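Local coordinates for fatty acid CoA ligase (Marinactinospora thermotolerans, PDB 6SQ8), which belongs to the ANL superfamily, pairing an AMP-binding domain with a smaller C-terminal domain, and holds adenosine monophosphate in this model, at residues R149-T161 / P168-A180. Sequence-based numbering, arbitrary orientation.
Sequences REHPEGIAVVAFT and PKGVAHSSTAMSA
Phe160 lies with one ring face over Gly170 where strands 155-160 and 170-174 run antiparallel as a beta hairpin, in the AMP-binding region of this ANL-superfamily protein. From CB outward, the phenylalanine first meets Lys169 O, 3.9 Å from CB; CG is about equally far from that oxygen and from Gly170 CA. The CD2 side of the ring closes in next, CE2 coming within 3.5 Å of Gly170 CA, while CZ at the tip is still near the same carbon. Chi1 of -76° sets CG beside the backbone N, and the outcome is a CH-pi contact, Gly170 CA standing 25° off the ring normal. Pro168 O meets the ring at its edge, in plane.

One pair further from the turn, Ala159 and Val171 exchange two backbone hydrogen bonds. At Ala156 and Val157 the ladder breaks into a classic beta bulge: both amides turn to His173 O, Ala156 N at 2.9 Å and Val157 N more weakly. Past the bulge, Ser174 N-caps helix 175-189, its OG taking Ala177 N, and Gly154 O receives Ser175 N. The side chain of His173 lies about 4 Å from the bound 1-ethanoyl-9H-pyrido[3,4-b]indole-3-carboxylic acid. Met178, bent at chi2 and chi3, reaches both bulge residues: its CG lies against Ala156 CB, and it crosses Val157 at about a right angle, bringing CE to 3.5 Å from Val157 CG2.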
ATOM      1  N   ARG A 149      10.582  18.182 -19.003  1.00 46.30           N
ATOM      2  CA  ARG A 149       9.414  18.926 -19.469  1.00 46.96           C
ATOM      3  C   ARG A 149       8.398  18.952 -18.310  1.00 50.72           C
ATOM      4  O   ARG A 149       8.482  18.143 -17.383  1.00 55.82           O
ATOM      5  CB  ARG A 149       8.826  18.276 -20.732  1.00 47.78           C
ATOM      6  CG  ARG A 149       9.851  17.801 -21.758  1.00 48.63           C
ATOM      7  CD  ARG A 149       9.229  17.204 -23.014  1.00 47.56           C
ATOM      8  NE  ARG A 149       8.376  16.041 -22.775  1.00 49.92           N
ATOM      9  CZ  ARG A 149       7.786  15.305 -23.727  1.00 52.26           C
ATOM     10  NH1 ARG A 149       8.125  15.459 -24.994  1.00 51.05           N
ATOM     11  NH2 ARG A 149       6.852  14.422 -23.411  1.00 50.99           N
ATOM     12  N   GLU A 150       7.438  19.878 -18.378  1.00 52.20           N
ATOM     13  CA  GLU A 150       6.452  20.102 -17.343  1.00 52.94           C
ATOM     14  C   GLU A 150       5.120  19.453 -17.706  1.00 52.10           C
ATOM     15  O   GLU A 150       4.591  19.702 -18.771  1.00 50.82           O
ATOM     16  CB  GLU A 150       6.200  21.598 -17.192  1.00 59.31           C
ATOM     17  CG  GLU A 150       7.193  22.257 -16.268  1.00 67.62           C
ATOM     18  CD  GLU A 150       6.776  22.170 -14.814  1.00 67.13           C
ATOM     19  OE1 GLU A 150       7.544  21.612 -14.028  1.00 65.01           O
ATOM     20  OE2 GLU A 150       5.673  22.651 -14.450  1.00 61.50           O
ATOM     21  N   HIS A 151       4.567  18.656 -16.784  1.00 51.03           N
ATOM     22  CA  HIS A 151       3.195  18.198 -16.917  1.00 49.30           C
ATOM     23  C   HIS A 151       2.287  19.422 -16.824  1.00 51.61           C
ATOM     24  O   HIS A 151       2.365  20.178 -15.862  1.00 50.63           O
ATOM     25  CB  HIS A 151       2.898  17.106 -15.875  1.00 46.08           C
ATOM     26  CG  HIS A 151       1.707  16.255 -16.173  1.00 41.31           C
ATOM     27  ND1 HIS A 151       0.424  16.755 -16.207  1.00 38.64           N
ATOM     28  CD2 HIS A 151       1.591  14.929 -16.386  1.00 41.21           C
ATOM     29  CE1 HIS A 151      -0.427  15.777 -16.458  1.00 37.65           C
ATOM     30  NE2 HIS A 151       0.257  14.646 -16.562  1.00 37.99           N
ATOM     31  N   PRO A 152       1.422  19.689 -17.832  1.00 58.72           N
ATOM     32  CA  PRO A 152       0.509  20.829 -17.775  1.00 57.13           C
ATOM     33  C   PRO A 152      -0.292  20.938 -16.467  1.00 56.02           C
ATOM     34  O   PRO A 152      -0.559  22.056 -16.032  1.00 61.94           O
ATOM     35  CB  PRO A 152      -0.481  20.579 -18.926  1.00 59.34           C
ATOM     36  CG  PRO A 152       0.269  19.694 -19.899  1.00 59.61           C
ATOM     37  CD  PRO A 152       1.278  18.915 -19.077  1.00 61.93           C
ATOM     38  N   GLU A 153      -0.680  19.798 -15.869  1.00 51.22           N
ATOM     39  CA  GLU A 153      -1.525  19.814 -14.664  1.00 47.68           C
ATOM     40  C   GLU A 153      -0.775  19.238 -13.452  1.00 40.08           C
ATOM     41  O   GLU A 153      -1.390  18.967 -12.436  1.00 39.17           O
ATOM     42  CB  GLU A 153      -2.888  19.152 -14.912  1.00 50.10           C
ATOM     43  CG  GLU A 153      -2.923  18.086 -15.987  1.00 53.42           C
ATOM     44  CD  GLU A 153      -4.107  18.194 -16.919  1.00 57.12           C
ATOM     45  OE1 GLU A 153      -3.958  18.925 -17.900  1.00 68.00           O
ATOM     46  OE2 GLU A 153      -5.166  17.551 -16.668  1.00 53.44           O
ATOM     47  N   GLY A 154       0.550  19.109 -13.549  1.00 38.38           N
ATOM     48  CA  GLY A 154       1.427  18.832 -12.396  1.00 40.57           C
ATOM     49  C   GLY A 154       1.293  17.422 -11.809  1.00 42.64           C
ATOM     50  O   GLY A 154       1.651  17.189 -10.650  1.00 40.78           O
ATOM     51  N   ILE A 155       0.808  16.468 -12.611  1.00 41.83           N
ATOM     52  CA  ILE A 155       0.540  15.103 -12.165  1.00 40.27           C
ATOM     53  C   ILE A 155       1.789  14.238 -12.369  1.00 39.57           C
ATOM     54  O   ILE A 155       2.426  14.266 -13.436  1.00 39.52           O
ATOM     55  CB  ILE A 155      -0.691  14.541 -12.896  1.00 40.51           C
ATOM     56  CG1 ILE A 155      -1.902  15.458 -12.710  1.00 41.22           C
ATOM     57  CG2 ILE A 155      -0.993  13.115 -12.449  1.00 43.65           C
ATOM     58  CD1 ILE A 155      -2.210  15.795 -11.268  1.00 44.01           C
ATOM     59  N   ALA A 156       2.141  13.491 -11.310  1.00 38.41           N
ATOM     60  CA  ALA A 156       3.304  12.615 -11.293  1.00 35.22           C
ATOM     61  C   ALA A 156       2.877  11.163 -11.525  1.00 33.09           C
ATOM     62  O   ALA A 156       3.593  10.409 -12.186  1.00 35.55           O
ATOM     63  CB  ALA A 156       4.029  12.761  -9.981  1.00 33.81           C
ATOM     64  N   VAL A 157       1.730  10.786 -10.946  1.00 31.27           N
ATOM     65  CA  VAL A 157       1.258   9.408 -10.914  1.00 31.99           C
ATOM     66  C   VAL A 157      -0.260   9.387 -11.066  1.00 30.11           C
ATOM     67  O   VAL A 157      -0.953  10.224 -10.480  1.00 28.28           O
ATOM     68  CB  VAL A 157       1.644   8.694  -9.604  1.00 32.45           C
ATOM     69  CG1 VAL A 157       1.043   7.296  -9.537  1.00 32.90           C
ATOM     70  CG2 VAL A 157       3.152   8.648  -9.389  1.00 31.31           C
ATOM     71  N   VAL A 158      -0.748   8.404 -11.835  1.00 30.50           N
ATOM     72  CA  VAL A 158      -2.131   7.976 -11.750  1.00 32.96           C
ATOM     73  C   VAL A 158      -2.134   6.476 -11.467  1.00 35.18           C
ATOM     74  O   VAL A 158      -1.488   5.713 -12.157  1.00 36.77           O
ATOM     75  CB  VAL A 158      -2.955   8.319 -13.002  1.00 32.98           C
ATOM     76  CG1 VAL A 158      -4.405   7.889 -12.843  1.00 31.39           C
ATOM     77  CG2 VAL A 158      -2.875   9.804 -13.333  1.00 34.31           C
ATOM     78  N   ALA A 159      -2.854   6.092 -10.411  1.00 34.35           N
ATOM     79  CA  ALA A 159      -2.895   4.750  -9.885  1.00 33.81           C
ATOM     80  C   ALA A 159      -4.364   4.374  -9.683  1.00 36.84           C
ATOM     81  O   ALA A 159      -5.123   5.167  -9.122  1.00 39.20           O
ATOM     82  CB  ALA A 159      -2.137   4.714  -8.589  1.00 32.62           C
ATOM     83  N   PHE A 160      -4.756   3.189 -10.165  1.00 38.14           N
ATOM     84  CA  PHE A 160      -6.159   2.823 -10.226  1.00 40.37           C
ATOM     85  C   PHE A 160      -6.572   1.991  -9.004  1.00 42.23           C
ATOM     86  O   PHE A 160      -5.881   1.116  -8.572  1.00 42.73           O
ATOM     87  CB  PHE A 160      -6.473   2.142 -11.562  1.00 40.02           C
ATOM     88  CG  PHE A 160      -6.561   3.130 -12.694  1.00 39.88           C
ATOM     89  CD1 PHE A 160      -5.420   3.532 -13.361  1.00 40.30           C
ATOM     90  CD2 PHE A 160      -7.776   3.693 -13.061  1.00 39.30           C
ATOM     91  CE1 PHE A 160      -5.494   4.450 -14.397  1.00 40.89           C
ATOM     92  CE2 PHE A 160      -7.844   4.617 -14.096  1.00 40.43           C
ATOM     93  CZ  PHE A 160      -6.702   5.007 -14.755  1.00 39.28           C
ATOM     94  N   THR A 161      -7.752   2.354  -8.486  1.00 41.81           N
ATOM     95  CA  THR A 161      -8.545   1.717  -7.472  1.00 44.52           C
ATOM     96  C   THR A 161      -8.881   0.302  -7.976  1.00 45.03           C
ATOM     97  O   THR A 161      -9.157  -0.633  -7.213  1.00 53.81           O
ATOM     98  CB  THR A 161      -9.729   2.675  -7.214  1.00 46.61           C
ATOM     99  OG1 THR A 161      -9.193   3.833  -6.554  1.00 42.95           O
ATOM    100  CG2 THR A 161     -10.908   2.064  -6.472  1.00 46.18           C
ATOM    101  N   PRO A 168     -13.091   0.813 -11.171  1.00 88.71           N
ATOM    102  CA  PRO A 168     -11.796   1.509 -11.060  1.00 83.14           C
ATOM    103  C   PRO A 168     -11.685   3.014 -11.413  1.00 76.07           C
ATOM    104  O   PRO A 168     -11.728   3.405 -12.584  1.00 73.24           O
ATOM    105  CB  PRO A 168     -10.919   0.713 -12.041  1.00 85.81           C
ATOM    106  CG  PRO A 168     -11.517  -0.676 -12.038  1.00 90.17           C
ATOM    107  CD  PRO A 168     -13.003  -0.405 -12.004  1.00 88.38           C
ATOM    108  N   LYS A 169     -11.484   3.843 -10.387  1.00 65.70           N
ATOM    109  CA  LYS A 169     -11.160   5.272 -10.510  1.00 57.20           C
ATOM    110  C   LYS A 169      -9.644   5.438 -10.559  1.00 50.36           C
ATOM    111  O   LYS A 169      -8.946   4.722  -9.889  1.00 49.95           O
ATOM    112  CB  LYS A 169     -11.647   6.024  -9.268  1.00 55.65           C
ATOM    113  CG  LYS A 169     -13.072   5.732  -8.821  1.00 59.41           C
ATOM    114  CD  LYS A 169     -13.265   5.600  -7.313  1.00 66.26           C
ATOM    115  CE  LYS A 169     -14.224   4.492  -6.933  1.00 70.97           C
ATOM    116  NZ  LYS A 169     -14.713   4.680  -5.548  1.00 75.85           N
ATOM    117  N   GLY A 170      -9.154   6.440 -11.290  1.00 46.26           N
ATOM    118  CA  GLY A 170      -7.728   6.747 -11.350  1.00 41.93           C
ATOM    119  C   GLY A 170      -7.357   7.857 -10.384  1.00 38.66           C
ATOM    120  O   GLY A 170      -7.717   8.998 -10.595  1.00 36.31           O
ATOM    121  N   VAL A 171      -6.624   7.510  -9.327  1.00 37.97           N
ATOM    122  CA  VAL A 171      -6.159   8.485  -8.351  1.00 37.24           C
ATOM    123  C   VAL A 171      -4.980   9.251  -8.951  1.00 36.94           C
ATOM    124  O   VAL A 171      -3.951   8.666  -9.219  1.00 35.49           O
ATOM    125  CB  VAL A 171      -5.743   7.814  -7.029  1.00 35.58           C
ATOM    126  CG1 VAL A 171      -4.955   8.764  -6.153  1.00 35.63           C
ATOM    127  CG2 VAL A 171      -6.927   7.232  -6.282  1.00 35.14           C
ATOM    128  N   ALA A 172      -5.138  10.571  -9.103  1.00 38.17           N
ATOM    129  CA  ALA A 172      -4.085  11.439  -9.613  1.00 36.45           C
ATOM    130  C   ALA A 172      -3.364  12.116  -8.454  1.00 34.77           C
ATOM    131  O   ALA A 172      -3.994  12.832  -7.671  1.00 34.33           O
ATOM    132  CB  ALA A 172      -4.678  12.478 -10.533  1.00 38.09           C
ATOM    133  N   HIS A 173      -2.052  11.900  -8.378  1.00 34.61           N
ATOM    134  CA  HIS A 173      -1.205  12.512  -7.360  1.00 35.20           C
ATOM    135  C   HIS A 173      -0.273  13.543  -8.004  1.00 37.05           C
ATOM    136  O   HIS A 173       0.405  13.267  -9.011  1.00 35.77           O
ATOM    137  CB  HIS A 173      -0.406  11.448  -6.602  1.00 35.85           C
ATOM    138  CG  HIS A 173      -1.078  10.996  -5.350  1.00 37.75           C
ATOM    139  ND1 HIS A 173      -1.674   9.749  -5.233  1.00 34.48           N
ATOM    140  CD2 HIS A 173      -1.303  11.651  -4.188  1.00 39.36           C
ATOM    141  CE1 HIS A 173      -2.212   9.643  -4.036  1.00 37.10           C
ATOM    142  NE2 HIS A 173      -2.005  10.803  -3.372  1.00 39.88           N
ATOM    143  N   SER A 174      -0.209  14.723  -7.381  1.00 37.07           N
ATOM    144  CA  SER A 174       0.589  15.819  -7.874  1.00 35.89           C
ATOM    145  C   SER A 174       2.068  15.538  -7.614  1.00 34.66           C
ATOM    146  O   SER A 174       2.423  14.754  -6.736  1.00 33.56           O
ATOM    147  CB  SER A 174       0.160  17.117  -7.244  1.00 37.58           C
ATOM    148  OG  SER A 174       0.789  17.309  -5.981  1.00 39.26           O
ATOM    149  N   SER A 175       2.926  16.213  -8.378  1.00 36.20           N
ATOM    150  CA  SER A 175       4.354  16.192  -8.131  1.00 36.69           C
ATOM    151  C   SER A 175       4.649  16.768  -6.740  1.00 36.07           C
ATOM    152  O   SER A 175       5.618  16.358  -6.103  1.00 31.86           O
ATOM    153  CB  SER A 175       5.111  16.925  -9.210  1.00 37.67           C
ATOM    154  OG  SER A 175       5.017  16.240 -10.445  1.00 40.52           O
ATOM    155  N   THR A 176       3.827  17.725  -6.289  1.00 35.60           N
ATOM    156  CA  THR A 176       4.004  18.340  -4.977  1.00 35.86           C
ATOM    157  C   THR A 176       3.724  17.321  -3.876  1.00 33.27           C
ATOM    158  O   THR A 176       4.452  17.245  -2.896  1.00 32.58           O
ATOM    159  CB  THR A 176       3.059  19.520  -4.740  1.00 39.15           C
ATOM    160  OG1 THR A 176       3.199  20.420  -5.834  1.00 43.81           O
ATOM    161  CG2 THR A 176       3.350  20.243  -3.443  1.00 40.36           C
ATOM    162  N   ALA A 177       2.629  16.584  -4.049  1.00 31.80           N
ATOM    163  CA  ALA A 177       2.202  15.576  -3.108  1.00 32.43           C
ATOM    164  C   ALA A 177       3.290  14.496  -2.951  1.00 29.61           C
ATOM    165  O   ALA A 177       3.586  14.100  -1.833  1.00 26.71           O
ATOM    166  CB  ALA A 177       0.876  14.998  -3.559  1.00 33.80           C
ATOM    167  N   MET A 178       3.888  14.060  -4.064  1.00 28.43           N
ATOM    168  CA  MET A 178       4.917  13.011  -4.032  1.00 31.43           C
ATOM    169  C   MET A 178       6.186  13.539  -3.356  1.00 33.27           C
ATOM    170  O   MET A 178       6.897  12.775  -2.694  1.00 33.95           O
ATOM    171  CB  MET A 178       5.279  12.493  -5.429  1.00 33.95           C
ATOM    172  CG  MET A 178       4.189  11.621  -6.045  1.00 36.07           C
ATOM    173  SD  MET A 178       3.412  10.485  -4.856  1.00 39.43           S
ATOM    174  CE  MET A 178       3.304   9.020  -5.882  1.00 44.26           C
ATOM    175  N   SER A 179       6.463  14.839  -3.523  1.00 33.32           N
ATOM    176  CA  SER A 179       7.576  15.472  -2.827  1.00 33.71           C
ATOM    177  C   SER A 179       7.311  15.468  -1.313  1.00 36.14           C
ATOM    178  O   SER A 179       8.227  15.204  -0.524  1.00 39.99           O
ATOM    179  CB  SER A 179       7.840  16.869  -3.327  1.00 32.68           C
ATOM    180  OG  SER A 179       9.078  17.364  -2.819  1.00 30.60           O
ATOM    181  N   ALA A 180       6.066  15.757  -0.910  1.00 32.15           N
ATOM    182  CA  ALA A 180       5.704  15.771   0.497  1.00 31.54           C
ATOM    183  C   ALA A 180       5.902  14.378   1.105  1.00 29.41           C
ATOM    184  O   ALA A 180       6.313  14.263   2.263  1.00 28.53           O
ATOM    185  CB  ALA A 180       4.277  16.258   0.671  1.00 33.76           C
TER